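Local coordinates for protein cytochrome c (Pseudomonas aeruginosa, PDB 6RTE) that dehydrogenates dihydro-heme d1 in the biosynthesis of heme d1, using an eight-bladed beta-propeller joined to a cytochrome c domain that carries heme c, at residues 451-456 / 492-497; 461-466 / 473-478; 159-164 / 171-176; 150-155 / 486-491. One frame throughout, in Å; residues are numbered along the deposited sequence.

Interaction 1: residues 451-456 / 492-497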
# COMPACT_ATOMS: atom_id res chain seq x y z
N HIS A 451 2.76 -8.83 9.06
CA HIS A 451 1.45 -8.22 8.86
C HIS A 451 0.34 -8.98 9.57
O HIS A 451 0.17 -10.19 9.38
CB HIS A 451 1.08 -8.11 7.38
CG HIS A 451 -0.17 -7.30 7.16
ND1 HIS A 451 -1.43 -7.84 7.25
CD2 HIS A 451 -0.34 -5.98 6.89
CE1 HIS A 451 -2.33 -6.89 7.03
NE2 HIS A 451 -1.69 -5.76 6.80
N VAL A 452 -0.44 -8.25 10.36
CA VAL A 452 -1.49 -8.82 11.20
C VAL A 452 -2.77 -8.02 10.98
O VAL A 452 -2.74 -6.78 10.96
CB VAL A 452 -1.08 -8.79 12.69
CG1 VAL A 452 -2.23 -9.26 13.58
CG2 VAL A 452 0.17 -9.64 12.91
N GLU A 453 -3.88 -8.73 10.79
CA GLU A 453 -5.21 -8.14 10.76
C GLU A 453 -6.12 -8.99 11.64
O GLU A 453 -5.93 -10.21 11.75
CB GLU A 453 -5.76 -8.07 9.33
CG GLU A 453 -7.08 -7.33 9.18
CD GLU A 453 -6.91 -5.83 9.13
OE1 GLU A 453 -5.81 -5.35 9.48
OE2 GLU A 453 -7.86 -5.13 8.72
N PHE A 454 -7.10 -8.35 12.27
CA PHE A 454 -8.04 -9.01 13.16
C PHE A 454 -9.42 -9.15 12.52
O PHE A 454 -9.77 -8.43 11.59
CB PHE A 454 -8.19 -8.24 14.49
CG PHE A 454 -6.91 -8.11 15.27
CD1 PHE A 454 -6.06 -7.04 15.04
CD2 PHE A 454 -6.58 -9.04 16.23
CE1 PHE A 454 -4.89 -6.90 15.76
CE2 PHE A 454 -5.39 -8.92 16.96
CZ PHE A 454 -4.55 -7.85 16.72
N THR A 455 -10.19 -10.10 13.05
CA THR A 455 -11.63 -10.12 12.81
C THR A 455 -12.26 -8.86 13.40
O THR A 455 -11.66 -8.16 14.23
CB THR A 455 -12.29 -11.34 13.45
OG1 THR A 455 -11.88 -11.44 14.82
CG2 THR A 455 -11.90 -12.62 12.71
N ARG A 456 -13.50 -8.57 12.97
CA ARG A 456 -14.12 -7.32 13.38
C ARG A 456 -14.24 -7.21 14.89
O ARG A 456 -14.10 -6.12 15.45
CB ARG A 456 -15.49 -7.16 12.71
CG ARG A 456 -16.52 -8.23 13.06
CD ARG A 456 -17.83 -8.02 12.31
NE ARG A 456 -18.44 -6.72 12.60
CZ ARG A 456 -19.75 -6.47 12.58
NH1 ARG A 456 -20.61 -7.44 12.28
NH2 ARG A 456 -20.21 -5.26 12.86
N SER A 492 0.28 -11.24 1.21
CA SER A 492 0.86 -10.03 1.79
C SER A 492 -0.15 -9.48 2.79
O SER A 492 -0.28 -10.04 3.90
CB SER A 492 1.26 -9.05 0.68
OG SER A 492 0.20 -8.89 -0.26
N GLY A 493 -0.87 -8.42 2.48
CA GLY A 493 -1.83 -7.88 3.42
C GLY A 493 -3.18 -8.57 3.33
O GLY A 493 -3.55 -9.14 2.30
N LYS A 494 -3.90 -8.57 4.46
CA LYS A 494 -5.31 -8.90 4.50
C LYS A 494 -6.03 -7.81 5.28
O LYS A 494 -5.46 -7.22 6.21
CB LYS A 494 -5.59 -10.30 5.10
CG LYS A 494 -5.54 -10.41 6.63
CD LYS A 494 -4.15 -10.15 7.21
CE LYS A 494 -3.08 -11.02 6.59
NZ LYS A 494 -1.82 -10.90 7.35
N TYR A 495 -7.26 -7.53 4.89
CA TYR A 495 -7.94 -6.31 5.29
C TYR A 495 -9.38 -6.64 5.65
O TYR A 495 -10.15 -7.09 4.79
CB TYR A 495 -7.86 -5.27 4.17
CG TYR A 495 -6.42 -5.03 3.77
CD1 TYR A 495 -5.79 -5.87 2.85
CD2 TYR A 495 -5.68 -4.00 4.33
CE1 TYR A 495 -4.47 -5.68 2.50
CE2 TYR A 495 -4.36 -3.80 3.97
CZ TYR A 495 -3.76 -4.64 3.06
OH TYR A 495 -2.44 -4.46 2.70
N ASN A 496 -9.71 -6.45 6.93
CA ASN A 496 -11.03 -6.77 7.46
C ASN A 496 -11.95 -5.58 7.25
O ASN A 496 -11.67 -4.48 7.74
CB ASN A 496 -10.93 -7.12 8.94
CG ASN A 496 -12.26 -7.55 9.54
OD1 ASN A 496 -12.99 -6.73 10.12
ND2 ASN A 496 -12.59 -8.83 9.41
N VAL A 497 -13.04 -5.79 6.50
CA VAL A 497 -14.00 -4.72 6.22
C VAL A 497 -14.36 -3.97 7.50
O VAL A 497 -14.23 -2.74 7.58
CB VAL A 497 -15.26 -5.28 5.54
CG1 VAL A 497 -16.35 -4.21 5.46
CG2 VAL A 497 -14.95 -5.83 4.17
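Lys494 reaches across from strand 491-496 and sets its ammonium at the edge of the His451 imidazole: NZ donates to ND1 at 3.1 Å, only 10° out of the ring plane. The lysine gets there by a folded route. Its CG lies between the backbone N and the carbonyl carbon, and bends at chi2 and chi3 carry the chain past the histidine in the opposite direction. On the way CD passes 3.4 Å from Glu453 CB. NZ is also bonded to Ser464 OG and Leu462 O of the neighbouring strand, so this buried amine is held by several polar groups. Over one face of the same imidazole lies Gly493, whose CA makes a CH-pi contact 3.8 Å from the ring centroid.

Further along, Glu453 turns its CG away from its own backbone N and bends at chi2, which brings OE2 to the amide of Asn496. That bond, N to OE2, is 2.9 Å long and almost straight at 173°, and arrives on the anti side, somewhat out of the carboxylate plane. The other oxygen, OE1, forms a salt bridge with Arg406. Asn496 directs its CB to 3.2 Å from Phe454 O, while its ND2 bonds to Asn148 and its OD1 caps the helix that starts just beyond.

The two strands run nearly parallel, with axes 17° apart and 6.6 Å at closest approach, yet they share no backbone ladder. Side chains fill the gap between the innermost strands of two adjacent blades, the arrangement found around the central channel of a beta-propeller.

Interaction 2: residues 461-466 / 473-478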
# COMPACT_ATOMS: atom_id res chain seq x y z
N ALA A 461 -6.68 -13.30 14.98
CA ALA A 461 -5.66 -12.53 14.28
C ALA A 461 -5.15 -13.35 13.11
O ALA A 461 -4.94 -14.56 13.23
CB ALA A 461 -4.51 -12.16 15.22
N LEU A 462 -4.96 -12.69 11.97
CA LEU A 462 -4.57 -13.36 10.73
C LEU A 462 -3.18 -12.88 10.32
O LEU A 462 -2.99 -11.71 9.99
CB LEU A 462 -5.59 -13.10 9.62
CG LEU A 462 -6.88 -13.90 9.74
CD1 LEU A 462 -7.73 -13.47 10.93
CD2 LEU A 462 -7.68 -13.79 8.45
N LEU A 463 -2.21 -13.80 10.35
CA LEU A 463 -0.82 -13.53 10.06
C LEU A 463 -0.44 -14.08 8.68
O LEU A 463 -0.95 -15.12 8.26
CB LEU A 463 0.10 -14.16 11.12
CG LEU A 463 0.25 -13.44 12.46
CD1 LEU A 463 -1.08 -13.18 13.16
CD2 LEU A 463 1.18 -14.25 13.37
N SER A 464 0.48 -13.39 8.01
CA SER A 464 0.93 -13.77 6.67
C SER A 464 2.34 -14.33 6.72
O SER A 464 3.26 -13.69 7.26
CB SER A 464 0.88 -12.57 5.72
OG SER A 464 -0.45 -12.22 5.39
N VAL A 465 2.53 -15.51 6.15
CA VAL A 465 3.85 -16.06 5.86
C VAL A 465 4.16 -15.72 4.41
O VAL A 465 3.57 -16.30 3.49
CB VAL A 465 3.91 -17.57 6.12
CG1 VAL A 465 5.31 -18.11 5.79
CG2 VAL A 465 3.55 -17.88 7.56
N TRP A 466 5.09 -14.78 4.20
CA TRP A 466 5.36 -14.20 2.88
C TRP A 466 6.34 -15.10 2.13
O TRP A 466 7.52 -14.80 1.98
CB TRP A 466 5.94 -12.79 3.01
CG TRP A 466 5.07 -11.74 3.64
CD1 TRP A 466 4.51 -11.78 4.89
CD2 TRP A 466 4.72 -10.48 3.07
NE1 TRP A 466 3.80 -10.61 5.11
CE2 TRP A 466 3.92 -9.80 4.01
CE3 TRP A 466 5.00 -9.86 1.85
CZ2 TRP A 466 3.39 -8.54 3.77
CZ3 TRP A 466 4.47 -8.61 1.61
CH2 TRP A 466 3.68 -7.96 2.57
N VAL A 473 -2.29 -17.68 8.40
CA VAL A 473 -2.39 -18.44 9.64
C VAL A 473 -3.31 -17.71 10.60
O VAL A 473 -3.07 -16.54 10.94
CB VAL A 473 -1.01 -18.65 10.29
CG1 VAL A 473 -1.10 -19.71 11.39
CG2 VAL A 473 0.01 -19.05 9.24
N VAL A 474 -4.37 -18.40 11.04
CA VAL A 474 -5.39 -17.84 11.92
C VAL A 474 -5.04 -18.22 13.35
O VAL A 474 -4.78 -19.39 13.64
CB VAL A 474 -6.79 -18.36 11.54
CG1 VAL A 474 -7.88 -17.68 12.39
CG2 VAL A 474 -7.05 -18.13 10.06
N TYR A 475 -5.06 -17.23 14.24
CA TYR A 475 -4.74 -17.41 15.65
C TYR A 475 -5.90 -16.91 16.50
O TYR A 475 -6.50 -15.88 16.20
CB TYR A 475 -3.48 -16.63 16.05
CG TYR A 475 -2.18 -17.22 15.57
CD1 TYR A 475 -1.72 -16.99 14.28
CD2 TYR A 475 -1.39 -17.98 16.42
CE1 TYR A 475 -0.52 -17.52 13.85
CE2 TYR A 475 -0.19 -18.51 16.00
CZ TYR A 475 0.24 -18.27 14.71
OH TYR A 475 1.43 -18.80 14.27
N ASP A 476 -6.19 -17.63 17.58
CA ASP A 476 -7.05 -17.11 18.63
C ASP A 476 -6.32 -15.97 19.33
O ASP A 476 -5.24 -16.18 19.90
CB ASP A 476 -7.42 -18.22 19.61
CG ASP A 476 -8.48 -17.78 20.61
OD1 ASP A 476 -8.37 -16.66 21.15
OD2 ASP A 476 -9.41 -18.58 20.87
N ALA A 477 -6.90 -14.77 19.28
CA ALA A 477 -6.18 -13.57 19.71
C ALA A 477 -5.95 -13.53 21.22
O ALA A 477 -5.08 -12.78 21.67
CB ALA A 477 -6.94 -12.32 19.27
N HIS A 478 -6.71 -14.29 22.00
CA HIS A 478 -6.54 -14.31 23.45
C HIS A 478 -5.76 -15.54 23.93
O HIS A 478 -4.78 -15.39 24.67
CB HIS A 478 -7.91 -14.26 24.14
CG HIS A 478 -8.67 -12.99 23.86
ND1 HIS A 478 -8.38 -11.80 24.49
CD2 HIS A 478 -9.68 -12.73 23.01
CE1 HIS A 478 -9.19 -10.86 24.05
NE2 HIS A 478 -9.99 -11.40 23.14
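Leu463 and Tyr475 meet on one face of an antiparallel hairpin, their side chains crossing at about a right angle. Leu463 CD2 comes to 3.7 Å from Tyr475 CE1, approaching the ring obliquely. The phenol reaches this place because its CG stands beside the backbone N and opposite the carbonyl carbon (chi1 -74°). The backbone ladder that carries the pair is regular. Ala461 and Tyr475 exchange two backbone hydrogen bonds, Ala461 N to Tyr475 O and Tyr475 N to Ala461 O, both 2.9 Å. Leu463 and Val473 do the same, and there the angles at the hydrogens are close to 175°.

Between these hydrogen-bonded pairs sits the non-hydrogen-bonded pair Leu462 and Val474, on the other face, with Leu462 CG 4.2 Å from Val474 CG2. This is looser packing than on the tyrosine side, where Leu441 of the preceding blade touches both Leu463 and Tyr475. Toward the hairpin turn, Val465 CG2 still meets Val473 CG2 at 4.1 Å.

At the other end the contact gives way to solvent. Asp476 turns away from strand 460-465 and its OD1 accepts from His478 N at 3.0 Å, an Asx turn that closes the strand, and the His478 side chain is exposed.

These are the two middle strands of a four-stranded propeller blade. The chemistry is that of a sheet interior: backbone polar groups are paired in the ladder, and the side chains across it meet almost wholly through hydrocarbon and aromatic surface.

Interaction 3: residues 159-164 / 171-176; sequences HVTILD and IARFPS
A beta hairpin in the blade that closes the propeller ring brings His159 and Arg173 together in a flat stack near the heme c side of the domain. The guanidinium lies over the imidazole with the planes 4° apart and centres 3.9 Å away, NH1 sitting toward the rim of the ring above CD2. Pro175 covers the opposite face, its CA 3.7 Å from the ring centroid, so the imidazole is sandwiched. Arg173 reaches it fully extended, CG turned from the backbone N (chi1 -172°) and the chain straight to NE. Salt bridges from NE to Glu154 and from NH2 to Asp157 fix the plane of the guanidinium, and His159 ND1 is bonded to Asp157 O.

On the other face of the sheet Phe174 lies alongside Val160, whose CB stands over the ring, 3.6 Å from CZ. Ile162 CD1 approaches the ring edge, and Tyr205 of the next blade stacks on the same phenylalanine.

The backbone ladder runs through paired bonds between Val160 and Phe174, with Val160 N to Phe174 O at 2.8 Å. Then it breaks into a classic beta bulge, where Ile171 and Ala172 both face Ile162: Ile162 N donates to Ala172 O at 2.8 Å, while Ile162 O accepts from Ile171 N. Ile171 CG1 packs 3.8 Å from Ile162 CG2. At the His159 end a water donates to both His159 O and Ser176 OG, the latter at 2.7 Å.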
# COMPACT_ATOMS: atom_id res chain seq x y z
N HIS A 159 -3.38 -12.63 -7.32
CA HIS A 159 -4.79 -12.89 -7.12
C HIS A 159 -5.24 -12.19 -5.84
O HIS A 159 -4.42 -11.74 -5.03
CB HIS A 159 -5.08 -14.39 -7.03
CG HIS A 159 -5.17 -15.06 -8.36
ND1 HIS A 159 -4.07 -15.31 -9.15
CD2 HIS A 159 -6.24 -15.52 -9.06
CE1 HIS A 159 -4.45 -15.91 -10.26
NE2 HIS A 159 -5.76 -16.05 -10.23
N VAL A 160 -6.56 -12.09 -5.69
CA VAL A 160 -7.19 -11.61 -4.47
C VAL A 160 -8.22 -12.65 -4.05
O VAL A 160 -8.98 -13.13 -4.90
CB VAL A 160 -7.85 -10.24 -4.66
CG1 VAL A 160 -8.74 -9.87 -3.45
CG2 VAL A 160 -6.81 -9.16 -4.93
N THR A 161 -8.22 -13.00 -2.77
CA THR A 161 -9.22 -13.88 -2.20
C THR A 161 -10.11 -13.08 -1.26
O THR A 161 -9.61 -12.27 -0.47
CB THR A 161 -8.57 -15.05 -1.45
OG1 THR A 161 -8.10 -16.00 -2.40
CG2 THR A 161 -9.57 -15.73 -0.49
N ILE A 162 -11.42 -13.27 -1.39
CA ILE A 162 -12.39 -12.71 -0.46
C ILE A 162 -12.70 -13.80 0.54
O ILE A 162 -13.13 -14.90 0.17
CB ILE A 162 -13.66 -12.23 -1.19
CG1 ILE A 162 -13.31 -11.30 -2.34
CG2 ILE A 162 -14.60 -11.52 -0.21
CD1 ILE A 162 -12.56 -10.07 -1.93
N LEU A 163 -12.48 -13.51 1.82
CA LEU A 163 -12.57 -14.52 2.87
C LEU A 163 -13.73 -14.24 3.80
O LEU A 163 -13.88 -13.11 4.29
CB LEU A 163 -11.26 -14.57 3.66
CG LEU A 163 -10.95 -15.85 4.43
CD1 LEU A 163 -10.42 -16.91 3.47
CD2 LEU A 163 -9.95 -15.56 5.54
N ASP A 164 -14.55 -15.26 4.04
CA ASP A 164 -15.50 -15.27 5.15
C ASP A 164 -14.74 -15.23 6.47
O ASP A 164 -13.98 -16.15 6.78
CB ASP A 164 -16.35 -16.55 5.04
CG ASP A 164 -17.45 -16.65 6.10
OD1 ASP A 164 -17.29 -16.13 7.22
OD2 ASP A 164 -18.48 -17.29 5.80
N ILE A 171 -14.88 -17.13 -0.28
CA ILE A 171 -16.13 -17.04 -1.03
C ILE A 171 -15.90 -16.57 -2.45
O ILE A 171 -16.84 -16.64 -3.27
CB ILE A 171 -17.16 -16.14 -0.32
CG1 ILE A 171 -16.68 -14.69 -0.24
CG2 ILE A 171 -17.46 -16.67 1.08
CD1 ILE A 171 -17.77 -13.74 0.27
N ALA A 172 -14.69 -16.12 -2.78
CA ALA A 172 -14.36 -15.71 -4.14
C ALA A 172 -12.84 -15.59 -4.24
O ALA A 172 -12.17 -15.26 -3.26
CB ALA A 172 -15.02 -14.38 -4.52
N ARG A 173 -12.33 -15.83 -5.44
CA ARG A 173 -10.93 -15.59 -5.76
C ARG A 173 -10.88 -15.09 -7.20
O ARG A 173 -11.58 -15.63 -8.06
CB ARG A 173 -10.10 -16.86 -5.57
CG ARG A 173 -8.60 -16.65 -5.68
CD ARG A 173 -7.84 -17.96 -5.48
NE ARG A 173 -6.39 -17.72 -5.41
CZ ARG A 173 -5.52 -17.99 -6.38
NH1 ARG A 173 -5.92 -18.53 -7.53
NH2 ARG A 173 -4.24 -17.72 -6.19
N PHE A 174 -10.10 -14.05 -7.45
CA PHE A 174 -10.02 -13.50 -8.80
C PHE A 174 -8.60 -13.00 -9.07
O PHE A 174 -7.89 -12.60 -8.14
CB PHE A 174 -11.04 -12.36 -9.02
CG PHE A 174 -10.96 -11.22 -8.03
CD1 PHE A 174 -11.58 -11.30 -6.80
CD2 PHE A 174 -10.28 -10.06 -8.35
CE1 PHE A 174 -11.52 -10.24 -5.89
CE2 PHE A 174 -10.21 -9.01 -7.45
CZ PHE A 174 -10.83 -9.10 -6.22
N PRO A 175 -8.16 -13.07 -10.33
CA PRO A 175 -6.84 -12.51 -10.66
C PRO A 175 -6.91 -10.99 -10.67
O PRO A 175 -7.89 -10.39 -11.12
CB PRO A 175 -6.56 -13.07 -12.06
CG PRO A 175 -7.93 -13.24 -12.65
CD PRO A 175 -8.82 -13.66 -11.51
N SER A 176 -5.86 -10.37 -10.13
CA SER A 176 -5.81 -8.92 -10.03
C SER A 176 -4.89 -8.36 -11.11
O SER A 176 -4.25 -9.10 -11.87
CB SER A 176 -5.33 -8.49 -8.65
OG SER A 176 -3.97 -8.83 -8.44
O HOH W 1 -2.73 -9.53 -6.13

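Interaction 4: residues 150-155 / 486-491; sequences FVVVES and LPMNKP
Ser155 holds the carbonyl of Lys490 with two donors. Its hydroxyl OG gives the shorter bond, 2.7 Å to Lys490 O and in the carbonyl plane, while its backbone N donates to the same oxygen at 3.1 Å from well above that plane. With OG between the backbone N and the carbonyl carbon (chi1 76°), the hydroxyl lies close enough to its own N for both to meet one oxygen.

Beside this grip, Met488 lays its extended chain across Glu154 at about a right angle, with SD 3.8 Å from Glu154 CG. The same sulfur rests 3.9 Å from Val152 CG1. Pro491 adds a CA-H...O contact, its CA 3.4 Å from Val153 O, and pairs with Glu154 as a non-hydrogen-bonded antiparallel bridge.

In the next shell, Glu154 OE1 is hydrogen-bonded to Thr161 OG1, with Arg173 as a second partner, which fix the carboxylate beside the methionine. A water accepts from Asn489 N at 2.8 Å; its approach to Glu154 OE2 is too short to be trusted.

The 486-491 segment ends one blade and leads into the strand that joins Glu154's sheet. A carbonyl gripped by two donors and a thioether against aliphatic carbon fasten this link, which therefore rests on one polar point and an apolar patch.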
# COMPACT_ATOMS: atom_id res chain seq x y z
N PHE A 150 -12.61 -10.60 4.86
CA PHE A 150 -11.24 -10.19 4.62
C PHE A 150 -10.97 -10.10 3.12
O PHE A 150 -11.34 -11.01 2.36
CB PHE A 150 -10.24 -11.16 5.24
CG PHE A 150 -10.18 -11.12 6.73
CD1 PHE A 150 -9.28 -10.29 7.37
CD2 PHE A 150 -11.01 -11.93 7.48
CE1 PHE A 150 -9.21 -10.26 8.75
CE2 PHE A 150 -10.96 -11.90 8.86
CZ PHE A 150 -10.05 -11.06 9.49
N VAL A 151 -10.33 -9.03 2.70
CA VAL A 151 -9.73 -8.95 1.38
C VAL A 151 -8.27 -9.37 1.53
O VAL A 151 -7.50 -8.73 2.26
CB VAL A 151 -9.86 -7.54 0.79
CG1 VAL A 151 -9.17 -7.43 -0.58
CG2 VAL A 151 -11.33 -7.15 0.67
N VAL A 152 -7.89 -10.45 0.86
CA VAL A 152 -6.55 -11.04 1.01
C VAL A 152 -5.80 -10.88 -0.30
O VAL A 152 -6.26 -11.35 -1.35
CB VAL A 152 -6.62 -12.52 1.42
CG1 VAL A 152 -5.20 -13.07 1.61
CG2 VAL A 152 -7.41 -12.67 2.67
N VAL A 153 -4.65 -10.23 -0.24
CA VAL A 153 -3.82 -9.99 -1.42
C VAL A 153 -2.84 -11.16 -1.55
O VAL A 153 -2.03 -11.42 -0.66
CB VAL A 153 -3.09 -8.65 -1.32
CG1 VAL A 153 -2.17 -8.43 -2.51
CG2 VAL A 153 -4.10 -7.49 -1.24
N GLU A 154 -2.97 -11.91 -2.65
CA GLU A 154 -2.07 -13.04 -2.93
C GLU A 154 -1.03 -12.54 -3.94
O GLU A 154 -1.23 -12.63 -5.15
CB GLU A 154 -2.85 -14.24 -3.46
CG GLU A 154 -3.82 -14.84 -2.46
CD GLU A 154 -4.64 -15.97 -3.06
OE1 GLU A 154 -5.81 -15.74 -3.46
OE2 GLU A 154 -4.11 -17.10 -3.12
N SER A 155 0.07 -12.01 -3.42
CA SER A 155 1.01 -11.28 -4.28
C SER A 155 1.89 -12.20 -5.12
O SER A 155 2.44 -11.75 -6.12
CB SER A 155 1.87 -10.36 -3.42
OG SER A 155 2.87 -11.08 -2.72
N LEU A 486 -4.24 -21.49 5.94
CA LEU A 486 -4.62 -21.55 4.53
C LEU A 486 -3.39 -21.39 3.65
O LEU A 486 -2.77 -20.32 3.66
CB LEU A 486 -5.66 -20.47 4.20
CG LEU A 486 -7.06 -20.61 4.80
CD1 LEU A 486 -7.07 -20.24 6.27
CD2 LEU A 486 -8.04 -19.75 4.02
N PRO A 487 -3.02 -22.39 2.86
CA PRO A 487 -1.83 -22.26 2.00
C PRO A 487 -2.04 -21.23 0.90
O PRO A 487 -3.11 -21.17 0.27
CB PRO A 487 -1.65 -23.66 1.41
CG PRO A 487 -2.46 -24.56 2.27
CD PRO A 487 -3.59 -23.75 2.79
N MET A 488 -1.00 -20.43 0.64
CA MET A 488 -1.06 -19.37 -0.36
C MET A 488 0.33 -19.04 -0.87
O MET A 488 1.34 -19.24 -0.18
CB MET A 488 -1.72 -18.11 0.20
CG MET A 488 -3.21 -18.23 0.42
SD MET A 488 -3.95 -16.67 0.90
CE MET A 488 -5.61 -17.20 1.32
N ASN A 489 0.38 -18.49 -2.09
CA ASN A 489 1.64 -18.10 -2.73
C ASN A 489 1.92 -16.64 -2.37
O ASN A 489 1.41 -15.72 -3.01
CB ASN A 489 1.57 -18.30 -4.24
CG ASN A 489 2.92 -18.07 -4.92
OD1 ASN A 489 3.86 -17.58 -4.30
ND2 ASN A 489 3.00 -18.42 -6.20
N LYS A 490 2.74 -16.44 -1.34
CA LYS A 490 3.19 -15.11 -0.95
C LYS A 490 2.02 -14.20 -0.62
O LYS A 490 1.88 -13.12 -1.22
CB LYS A 490 4.04 -14.49 -2.06
CG LYS A 490 5.21 -15.35 -2.45
CD LYS A 490 6.51 -14.74 -1.98
CE LYS A 490 6.95 -13.65 -2.92
NZ LYS A 490 7.86 -12.69 -2.25
N PRO A 491 1.16 -14.57 0.32
CA PRO A 491 0.15 -13.63 0.80
C PRO A 491 0.83 -12.43 1.45
O PRO A 491 1.84 -12.58 2.13
CB PRO A 491 -0.66 -14.44 1.81
CG PRO A 491 0.35 -15.44 2.34
CD PRO A 491 1.24 -15.78 1.16
O HOH W 2 -1.85 -17.84 -3.64

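How the interactions relate
Interactions 1, 3 and 4 converge on the sheet in which 491-496, 150-154, 159-164 and 169-175 lie side by side; its innermost strand, 491-496, comes from the C-terminal end of the chain, closing the propeller ring. Interaction 2 lies within the preceding blade, 9 Å between centres from interaction 1. They meet where Ser464 OG bonds to Ser492 O (2.6 Å). Interaction 4 continues into interaction 1 through Val151 N to Tyr495 O (2.9 Å), and into interaction 3 through His159 O to Glu154 N (2.8 Å). Toward heme c, the His159 and Asn489 side chains are each about 9 Å away, against about 14 Å for Ser492.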